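Local atomic coordinates of mercuric reductase (Metallosphaera sedula, PDB entry 4YWO), a protein that probably reduces mercuric ion to elemental mercury with NADPH, working as a homodimeric, FAD-dependent member of the pyridine nucleotide-disulfide oxidoreductases. Residues Leu444-Val447 with Ala448-Phe451; Gly155-Lys158 with Val159-Thr163; Arg121-Ser124 with Pro125-Lys129. All coordinates share one frame; numbering follows the deposited sequence.

Contact 1: residues Leu444-Val447 with Ala448-Phe451; sequences LRLV and ALAF
Val447 O collects two kinds of neighbour in the last part of helix 442-449: the amide of Ala450 and the ring of Phe451. The Ala450 N to Val447 O bond, 3.1 Å long, is weak, bent to 132° at the hydrogen. The same N-H also reaches Leu446 O weakly, so one donor is divided between an i-4 and an i-3 acceptor. Phe451 meets the carbonyl with its edge, CD1 lying 3.3 Å from Val447 O near the ring plane, a placement that lets the slightly positive C-H rim face the oxygen. One residue earlier the i-4 pattern holds: Leu449 N donates to Arg445 O at 3.0 Å, and Ala448 N likewise to Leu444 O.

Arg445 holds CG anti to its own nitrogen (chi1 176°) and runs extended from CG to NE. Its NH1 passes 3.8 Å from Leu449 CD1, the two side chains crossing obliquely, and that methyl also lies 4.2 Å from Leu446 CD2. NE is hydrogen-bonded to Ile431 O, and the Arg445 side chain also packs on Arg319 of the second subunit.

Within the dimerisation domain, Val447 and Phe451 press on strands 368-374 and 390-396 of its antiparallel sheet, while Ala448 and Leu449 rest against helix 427-431.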
ATOM      1  N   LEU A 444       0.030   5.860   8.881  1.00 13.88           N
ATOM      2  CA  LEU A 444      -1.246   6.608   9.009  1.00 13.35           C
ATOM      3  C   LEU A 444      -1.746   6.577  10.452  1.00 15.89           C
ATOM      4  O   LEU A 444      -2.211   7.565  10.958  1.00 18.06           O
ATOM      5  CB  LEU A 444      -2.318   6.037   8.068  1.00 15.64           C
ATOM      6  CG  LEU A 444      -1.932   6.240   6.601  1.00 17.54           C
ATOM      7  CD1 LEU A 444      -2.940   5.505   5.735  1.00 20.46           C
ATOM      8  CD2 LEU A 444      -1.988   7.701   6.207  1.00 18.13           C
ATOM      9  N   ARG A 445      -1.586   5.439  11.120  1.00 15.33           N
ATOM     10  CA  ARG A 445      -2.017   5.356  12.508  1.00 17.11           C
ATOM     11  C   ARG A 445      -0.969   6.030  13.408  1.00 14.77           C
ATOM     12  O   ARG A 445      -1.334   6.685  14.358  1.00 16.28           O
ATOM     13  CB  ARG A 445      -2.258   3.865  12.881  1.00 19.08           C
ATOM     14  CG  ARG A 445      -2.620   3.626  14.359  1.00 19.48           C
ATOM     15  CD  ARG A 445      -3.131   2.179  14.611  1.00 22.40           C
ATOM     16  NE  ARG A 445      -3.515   2.077  16.001  1.00 23.42           N
ATOM     17  CZ  ARG A 445      -2.667   1.983  16.997  1.00 26.55           C
ATOM     18  NH1 ARG A 445      -1.342   1.950  16.791  1.00 28.79           N
ATOM     19  NH2 ARG A 445      -3.177   1.941  18.214  1.00 32.98           N
ATOM     20  N   LEU A 446       0.315   5.953  13.067  1.00 15.11           N
ATOM     21  CA  LEU A 446       1.321   6.600  13.893  1.00 15.44           C
ATOM     22  C   LEU A 446       1.214   8.051  13.869  1.00 16.09           C
ATOM     23  O   LEU A 446       1.376   8.754  14.961  1.00 18.23           O
ATOM     24  CB  LEU A 446       2.713   6.168  13.442  1.00 16.83           C
ATOM     25  CG  LEU A 446       3.075   4.682  13.614  1.00 19.53           C
ATOM     26  CD1 LEU A 446       4.345   4.342  12.881  1.00 22.81           C
ATOM     27  CD2 LEU A 446       3.119   4.368  15.129  1.00 23.75           C
ATOM     28  N   VAL A 447       0.924   8.648  12.718  1.00 14.42           N
ATOM     29  CA  VAL A 447       0.712  10.083  12.745  1.00 13.84           C
ATOM     30  C   VAL A 447      -0.551  10.477  13.472  1.00 14.82           C
ATOM     31  O   VAL A 447      -0.629  11.560  14.084  1.00 17.68           O
ATOM     32  CB  VAL A 447       0.809  10.715  11.312  1.00 14.90           C
ATOM     33  CG1 VAL A 447      -0.369  10.391  10.444  1.00 15.37           C
ATOM     34  CG2 VAL A 447       1.057  12.224  11.341  1.00 16.77           C
ATOM     35  N   ALA A 448      -1.599   9.670  13.400  1.00 14.96           N
ATOM     36  CA  ALA A 448      -2.832   9.895  14.214  1.00 15.31           C
ATOM     37  C   ALA A 448      -2.469   9.926  15.730  1.00 17.01           C
ATOM     38  O   ALA A 448      -3.040  10.818  16.478  1.00 17.75           O
ATOM     39  CB  ALA A 448      -3.852   8.776  13.922  1.00 16.97           C
ATOM     40  N   LEU A 449      -1.630   9.035  16.170  1.00 17.66           N
ATOM     41  CA  LEU A 449      -1.191   8.952  17.580  1.00 20.44           C
ATOM     42  C   LEU A 449      -0.458  10.256  18.006  1.00 23.27           C
ATOM     43  O   LEU A 449      -0.467  10.666  19.184  1.00 25.15           O
ATOM     44  CB  LEU A 449      -0.308   7.783  17.810  1.00 20.56           C
ATOM     45  CG  LEU A 449      -1.017   6.434  17.893  1.00 23.12           C
ATOM     46  CD1 LEU A 449      -0.002   5.349  17.789  1.00 24.64           C
ATOM     47  CD2 LEU A 449      -1.773   6.284  19.205  1.00 25.46           C
ATOM     48  N   ALA A 450       0.139  10.928  17.022  1.00 19.01           N
ATOM     49  CA  ALA A 450       0.890  12.179  17.273  1.00 22.81           C
ATOM     50  C   ALA A 450       0.014  13.311  17.692  1.00 21.59           C
ATOM     51  O   ALA A 450       0.571  14.338  18.190  1.00 25.91           O
ATOM     52  CB  ALA A 450       1.740  12.585  16.078  1.00 24.09           C
ATOM     53  N   PHE A 451      -1.311  13.228  17.563  1.00 19.77           N
ATOM     54  CA  PHE A 451      -2.225  14.296  17.819  1.00 21.62           C
ATOM     55  C   PHE A 451      -2.305  14.518  19.314  1.00 35.11           C
ATOM     56  O   PHE A 451      -2.328  15.646  19.765  1.00 35.13           O
ATOM     57  CB  PHE A 451      -3.594  14.166  17.182  1.00 22.69           C
ATOM     58  CG  PHE A 451      -3.566  14.628  15.724  1.00 19.61           C
ATOM     59  CD1 PHE A 451      -2.984  13.800  14.778  1.00 18.21           C
ATOM     60  CD2 PHE A 451      -3.872  15.928  15.314  1.00 19.67           C
ATOM     61  CE1 PHE A 451      -2.903  14.224  13.513  1.00 14.97           C
ATOM     62  CE2 PHE A 451      -3.848  16.350  14.042  1.00 18.57           C
ATOM     63  CZ  PHE A 451      -3.266  15.474  13.054  1.00 16.91           C
TER

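Contact 2: residues Gly155-Lys158 with Val159-Thr163; sequences GLDK and VGFWT
Leu156 and Phe161 make a local apolar contact across the end of the short helix 156-159, near the surface, where the chain leaves the helix for an extended loop. Leu156 has CG anti to its backbone nitrogen (chi1 179°) and sets that branch point 3.6 Å from Phe161 CD2. Its CD1 methyl touches the same ring carbon at 3.7 Å, the two side chains crossing at about a right angle. The approach to the ring is oblique. By contrast, the Phe161 ring turns its edge to Asp157, CE2 lying 4.0 Å from OD1 near the ring plane, with the carboxylate steeply inclined to the ring.

Two backbone bonds complete the single turn. Val159 N reaches Gly155 O, the carbonyl of the N-cap residue, at 2.9 Å with a fairly straight 163° at the hydrogen, and Gly160 N reaches Leu156 O, also at 2.9 Å. Gly160, the first residue to leave helical backbone angles, has a positive phi of 88°, and the chain runs on extended through Phe161.

Beyond the turn, Phe161 packs on Leu263 of strand 260-263, Trp162 pairs by backbone bonds with Ile261 and Leu263 of that strand, and Thr163 caps the following helix, 164-168.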
ATOM      1  N   GLY A 155      12.798  31.059 -30.021  1.00 29.86           N
ATOM      2  CA  GLY A 155      13.747  30.128 -30.557  1.00 29.18           C
ATOM      3  C   GLY A 155      13.339  28.643 -30.347  1.00 30.79           C
ATOM      4  O   GLY A 155      13.880  27.751 -30.973  1.00 29.43           O
ATOM      5  N   LEU A 156      12.412  28.427 -29.422  1.00 31.14           N
ATOM      6  CA  LEU A 156      11.987  27.068 -29.016  1.00 30.96           C
ATOM      7  C   LEU A 156      11.353  26.287 -30.116  1.00 29.67           C
ATOM      8  O   LEU A 156      11.690  25.114 -30.342  1.00 32.05           O
ATOM      9  CB  LEU A 156      11.020  27.154 -27.822  1.00 29.62           C
ATOM     10  CG  LEU A 156      10.497  25.766 -27.329  1.00 29.33           C
ATOM     11  CD1 LEU A 156      11.661  24.995 -26.769  1.00 30.86           C
ATOM     12  CD2 LEU A 156       9.389  25.957 -26.276  1.00 32.22           C
ATOM     13  N   ASP A 157      10.466  26.891 -30.890  1.00 30.91           N
ATOM     14  CA  ASP A 157       9.871  26.138 -31.953  1.00 36.63           C
ATOM     15  C   ASP A 157      10.852  25.821 -33.038  1.00 36.50           C
ATOM     16  O   ASP A 157      10.832  24.749 -33.565  1.00 36.07           O
ATOM     17  CB  ASP A 157       8.645  26.849 -32.481  1.00 43.10           C
ATOM     18  CG  ASP A 157       7.599  27.038 -31.393  1.00 55.64           C
ATOM     19  OD1 ASP A 157       6.903  26.059 -31.012  1.00 57.43           O
ATOM     20  OD2 ASP A 157       7.513  28.162 -30.865  1.00 66.13           O
ATOM     21  N   LYS A 158      11.778  26.716 -33.333  1.00 41.35           N
ATOM     22  CA  LYS A 158      12.744  26.478 -34.396  1.00 39.69           C
ATOM     23  C   LYS A 158      13.790  25.443 -34.006  1.00 33.83           C
ATOM     24  O   LYS A 158      14.157  24.579 -34.784  1.00 35.10           O
ATOM     25  CB  LYS A 158      13.393  27.838 -34.770  1.00 46.01           C
ATOM     26  CG  LYS A 158      14.714  27.792 -35.536  1.00 56.60           C
ATOM     27  CD  LYS A 158      15.026  29.151 -36.215  1.00 68.91           C
ATOM     28  CE  LYS A 158      15.034  30.365 -35.261  1.00 66.29           C
ATOM     29  NZ  LYS A 158      16.000  30.191 -34.142  1.00 62.36           N
ATOM     30  N   VAL A 159      14.245  25.493 -32.766  1.00 31.80           N
ATOM     31  CA  VAL A 159      15.194  24.503 -32.240  1.00 29.46           C
ATOM     32  C   VAL A 159      14.575  23.104 -31.975  1.00 29.60           C
ATOM     33  O   VAL A 159      15.237  22.088 -32.189  1.00 30.11           O
ATOM     34  CB  VAL A 159      15.872  25.095 -30.991  1.00 30.98           C
ATOM     35  CG1 VAL A 159      16.700  24.069 -30.266  1.00 30.44           C
ATOM     36  CG2 VAL A 159      16.762  26.316 -31.329  1.00 32.81           C
ATOM     37  N   GLY A 160      13.301  23.088 -31.613  1.00 27.25           N
ATOM     38  CA  GLY A 160      12.522  21.809 -31.478  1.00 24.84           C
ATOM     39  C   GLY A 160      12.707  21.280 -30.036  1.00 26.52           C
ATOM     40  O   GLY A 160      13.597  21.685 -29.291  1.00 23.96           O
ATOM     41  N   PHE A 161      11.824  20.364 -29.674  1.00 22.60           N
ATOM     42  CA  PHE A 161      11.772  19.902 -28.234  1.00 20.01           C
ATOM     43  C   PHE A 161      10.947  18.609 -28.246  1.00 19.99           C
ATOM     44  O   PHE A 161      10.328  18.211 -29.203  1.00 21.24           O
ATOM     45  CB  PHE A 161      11.130  20.969 -27.356  1.00 19.44           C
ATOM     46  CG  PHE A 161       9.777  21.408 -27.808  1.00 21.20           C
ATOM     47  CD1 PHE A 161       8.623  20.716 -27.538  1.00 22.08           C
ATOM     48  CD2 PHE A 161       9.630  22.527 -28.669  1.00 23.71           C
ATOM     49  CE1 PHE A 161       7.373  21.070 -28.066  1.00 26.00           C
ATOM     50  CE2 PHE A 161       8.392  22.906 -29.154  1.00 25.87           C
ATOM     51  CZ  PHE A 161       7.249  22.201 -28.905  1.00 25.83           C
ATOM     52  N   TRP A 162      10.989  17.926 -27.102  1.00 18.34           N
ATOM     53  CA  TRP A 162      10.194  16.781 -26.819  1.00 16.49           C
ATOM     54  C   TRP A 162       9.063  17.207 -25.866  1.00 15.18           C
ATOM     55  O   TRP A 162       9.232  18.104 -25.028  1.00 17.44           O
ATOM     56  CB  TRP A 162      10.977  15.685 -26.175  1.00 17.61           C
ATOM     57  CG  TRP A 162      11.887  14.953 -27.043  1.00 19.57           C
ATOM     58  CD1 TRP A 162      12.027  15.083 -28.408  1.00 23.97           C
ATOM     59  CD2 TRP A 162      12.762  13.885 -26.643  1.00 20.53           C
ATOM     60  NE1 TRP A 162      12.969  14.158 -28.872  1.00 23.29           N
ATOM     61  CE2 TRP A 162      13.428  13.431 -27.798  1.00 22.26           C
ATOM     62  CE3 TRP A 162      13.066  13.312 -25.419  1.00 21.87           C
ATOM     63  CZ2 TRP A 162      14.377  12.428 -27.747  1.00 23.87           C
ATOM     64  CZ3 TRP A 162      14.062  12.329 -25.380  1.00 22.23           C
ATOM     65  CH2 TRP A 162      14.648  11.865 -26.533  1.00 22.85           C
ATOM     66  N   THR A 163       7.964  16.497 -26.015  1.00 17.74           N
ATOM     67  CA  THR A 163       6.918  16.474 -25.012  1.00 17.74           C
ATOM     68  C   THR A 163       6.915  15.051 -24.430  1.00 18.59           C
ATOM     69  O   THR A 163       7.743  14.208 -24.775  1.00 17.23           O
ATOM     70  CB  THR A 163       5.535  16.785 -25.526  1.00 19.33           C
ATOM     71  OG1 THR A 163       5.074  15.758 -26.404  1.00 20.68           O
ATOM     72  CG2 THR A 163       5.500  18.126 -26.225  1.00 21.53           C
TER

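Contact 3: residues Arg121-Ser124 with Pro125-Lys129; sequences RFIS and PHAVK
Backbone hydrogen bonds set the frame of the hairpin that joins Arg121-Ser124 to Pro125-Lys129. Arg121 and Lys129 form an antiparallel hydrogen-bonded pair, Lys129 N reaching Arg121 O at 2.8 Å and Arg121 N returning the bond to Lys129 O. Nearer the turn, Ala127 O accepts from two successive amides: Ile123 N at 2.9 Å, with 167° at the hydrogen, and Ser124 N through a weak bond. Two residues opposite one define a classic beta bulge, which shifts the register by one.

The type I turn from Ser124 to Ala127 is closed by a weak bond, Ala127 N to Ser124 O. A side-chain bond braces it. Ser124 OG sits between its own nitrogen and carbonyl carbon (chi1 82°), and from there it accepts a hydrogen bond from His126 N at 3.1 Å.

Apolar contacts fill in between the strands. Val128 CG1 stands over the middle of the Phe122 ring in a CH-pi contact, 3.6 Å from its centroid and 14° off the normal. On the face bearing Arg121 and Lys129, the two long chains lie alongside each other, with Arg121 CB and Lys129 CE 4.0 Å apart. Ile123 CG2 meets Lys129 CG at 3.8 Å.

Charge is settled outside the hairpin, the Arg121 guanidinium forming salt bridges with Glu119 and Asp272.

Strand 127-130 is the middle one of three, flanked by 120-124 and 133-137; Val134 meets Ile123 and Ala127, while Phe122 packs on Ile142 and Phe140 of the parallel sheet's strand 139-142.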
ATOM      1  N   ARG A 121     -16.935  19.297 -33.871  1.00 15.55           N
ATOM      2  CA  ARG A 121     -17.057  20.695 -33.463  1.00 16.02           C
ATOM      3  C   ARG A 121     -18.517  21.064 -33.363  1.00 15.06           C
ATOM      4  O   ARG A 121     -19.287  20.605 -34.219  1.00 15.28           O
ATOM      5  CB  ARG A 121     -16.424  21.651 -34.513  1.00 18.87           C
ATOM      6  CG  ARG A 121     -14.920  21.470 -34.635  1.00 22.35           C
ATOM      7  CD  ARG A 121     -14.280  22.384 -35.661  1.00 26.96           C
ATOM      8  NE  ARG A 121     -12.823  22.297 -35.482  1.00 26.34           N
ATOM      9  CZ  ARG A 121     -12.094  23.164 -34.798  1.00 26.43           C
ATOM     10  NH1 ARG A 121     -12.624  24.235 -34.240  1.00 27.29           N
ATOM     11  NH2 ARG A 121     -10.789  22.953 -34.714  1.00 29.03           N
ATOM     12  N   PHE A 122     -18.876  21.838 -32.354  1.00 13.45           N
ATOM     13  CA  PHE A 122     -20.248  22.235 -32.153  1.00 13.81           C
ATOM     14  C   PHE A 122     -20.656  23.253 -33.248  1.00 14.43           C
ATOM     15  O   PHE A 122     -19.845  24.159 -33.534  1.00 17.47           O
ATOM     16  CB  PHE A 122     -20.560  22.794 -30.811  1.00 15.11           C
ATOM     17  CG  PHE A 122     -20.614  21.680 -29.749  1.00 14.86           C
ATOM     18  CD1 PHE A 122     -19.454  21.312 -29.135  1.00 19.33           C
ATOM     19  CD2 PHE A 122     -21.742  21.092 -29.448  1.00 15.24           C
ATOM     20  CE1 PHE A 122     -19.492  20.294 -28.179  1.00 20.62           C
ATOM     21  CE2 PHE A 122     -21.796  19.992 -28.542  1.00 16.51           C
ATOM     22  CZ  PHE A 122     -20.616  19.640 -27.940  1.00 19.10           C
ATOM     23  N   ILE A 123     -21.859  23.022 -33.736  1.00 15.46           N
ATOM     24  CA  ILE A 123     -22.485  24.008 -34.680  1.00 16.38           C
ATOM     25  C   ILE A 123     -23.807  24.553 -34.179  1.00 18.62           C
ATOM     26  O   ILE A 123     -24.378  25.499 -34.831  1.00 19.27           O
ATOM     27  CB  ILE A 123     -22.623  23.360 -36.082  1.00 16.49           C
ATOM     28  CG1 ILE A 123     -23.512  22.128 -36.083  1.00 17.35           C
ATOM     29  CG2 ILE A 123     -21.249  23.082 -36.720  1.00 18.52           C
ATOM     30  CD1 ILE A 123     -23.670  21.346 -37.410  1.00 19.09           C
ATOM     31  N   SER A 124     -24.375  24.040 -33.079  1.00 17.12           N
ATOM     32  CA  SER A 124     -25.575  24.542 -32.500  1.00 17.70           C
ATOM     33  C   SER A 124     -25.593  23.994 -31.076  1.00 19.07           C
ATOM     34  O   SER A 124     -24.789  23.104 -30.751  1.00 17.74           O
ATOM     35  CB  SER A 124     -26.776  24.062 -33.239  1.00 18.98           C
ATOM     36  OG  SER A 124     -27.217  22.771 -32.888  1.00 18.58           O
ATOM     37  N   PRO A 125     -26.555  24.434 -30.287  1.00 18.84           N
ATOM     38  CA  PRO A 125     -26.685  23.897 -28.936  1.00 20.44           C
ATOM     39  C   PRO A 125     -27.024  22.447 -28.884  1.00 19.59           C
ATOM     40  O   PRO A 125     -26.900  21.851 -27.746  1.00 21.23           O
ATOM     41  CB  PRO A 125     -27.870  24.709 -28.358  1.00 22.77           C
ATOM     42  CG  PRO A 125     -27.802  26.001 -29.091  1.00 24.14           C
ATOM     43  CD  PRO A 125     -27.460  25.599 -30.471  1.00 21.44           C
ATOM     44  N   HIS A 126     -27.448  21.792 -29.968  1.00 17.64           N
ATOM     45  CA  HIS A 126     -27.753  20.365 -29.989  1.00 19.72           C
ATOM     46  C   HIS A 126     -27.077  19.552 -31.077  1.00 16.60           C
ATOM     47  O   HIS A 126     -27.476  18.449 -31.345  1.00 17.37           O
ATOM     48  CB  HIS A 126     -29.260  20.024 -30.119  1.00 24.10           C
ATOM     49  CG  HIS A 126     -29.986  20.178 -28.843  1.00 33.03           C
ATOM     50  ND1 HIS A 126     -30.668  21.350 -28.547  1.00 37.50           N
ATOM     51  CD2 HIS A 126     -30.065  19.379 -27.733  1.00 29.66           C
ATOM     52  CE1 HIS A 126     -31.141  21.278 -27.309  1.00 36.75           C
ATOM     53  NE2 HIS A 126     -30.816  20.085 -26.803  1.00 40.37           N
ATOM     54  N   ALA A 127     -25.992  20.072 -31.698  1.00 15.55           N
ATOM     55  CA  ALA A 127     -25.371  19.384 -32.798  1.00 16.76           C
ATOM     56  C   ALA A 127     -23.900  19.699 -32.970  1.00 14.58           C
ATOM     57  O   ALA A 127     -23.435  20.853 -32.682  1.00 15.92           O
ATOM     58  CB  ALA A 127     -26.054  19.825 -34.160  1.00 17.51           C
ATOM     59  N   VAL A 128     -23.213  18.697 -33.462  1.00 14.82           N
ATOM     60  CA  VAL A 128     -21.828  18.808 -33.853  1.00 13.88           C
ATOM     61  C   VAL A 128     -21.769  18.453 -35.342  1.00 16.50           C
ATOM     62  O   VAL A 128     -22.663  17.768 -35.875  1.00 18.91           O
ATOM     63  CB  VAL A 128     -20.844  17.912 -33.044  1.00 16.41           C
ATOM     64  CG1 VAL A 128     -20.829  18.352 -31.577  1.00 15.31           C
ATOM     65  CG2 VAL A 128     -21.235  16.480 -33.165  1.00 16.13           C
ATOM     66  N   LYS A 129     -20.671  18.862 -35.943  1.00 15.83           N
ATOM     67  CA  LYS A 129     -20.229  18.323 -37.190  1.00 15.47           C
ATOM     68  C   LYS A 129     -19.024  17.448 -37.005  1.00 17.35           C
ATOM     69  O   LYS A 129     -18.089  17.798 -36.254  1.00 17.85           O
ATOM     70  CB  LYS A 129     -19.976  19.484 -38.243  1.00 15.69           C
ATOM     71  CG  LYS A 129     -18.832  20.398 -37.864  1.00 16.53           C
ATOM     72  CD  LYS A 129     -18.502  21.531 -38.902  1.00 19.51           C
ATOM     73  CE  LYS A 129     -17.453  22.495 -38.301  1.00 22.27           C
ATOM     74  NZ  LYS A 129     -16.895  23.491 -39.272  1.00 24.90           N
TER

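Overall arrangement
All three contacts are local, yet their backbone solutions differ. Contact 1 splits one amide between two weak acceptors late in a helix, contact 2 leaves a helix at a glycine, and contact 3 reverses two strands through a bulge and turn. Phe451, Phe161 and Phe122 each rest against a strand, but contact 1 sets a carbonyl at the ring edge, contact 2 a leucine obliquely, and contact 3 a methyl over the face, with charged side chains at its rim. Contact 2 lies at the surface; contacts 1 and 3 are partly buried. Contact 1, in the dimerisation domain across the chain's centre from the others, alone touches the second subunit.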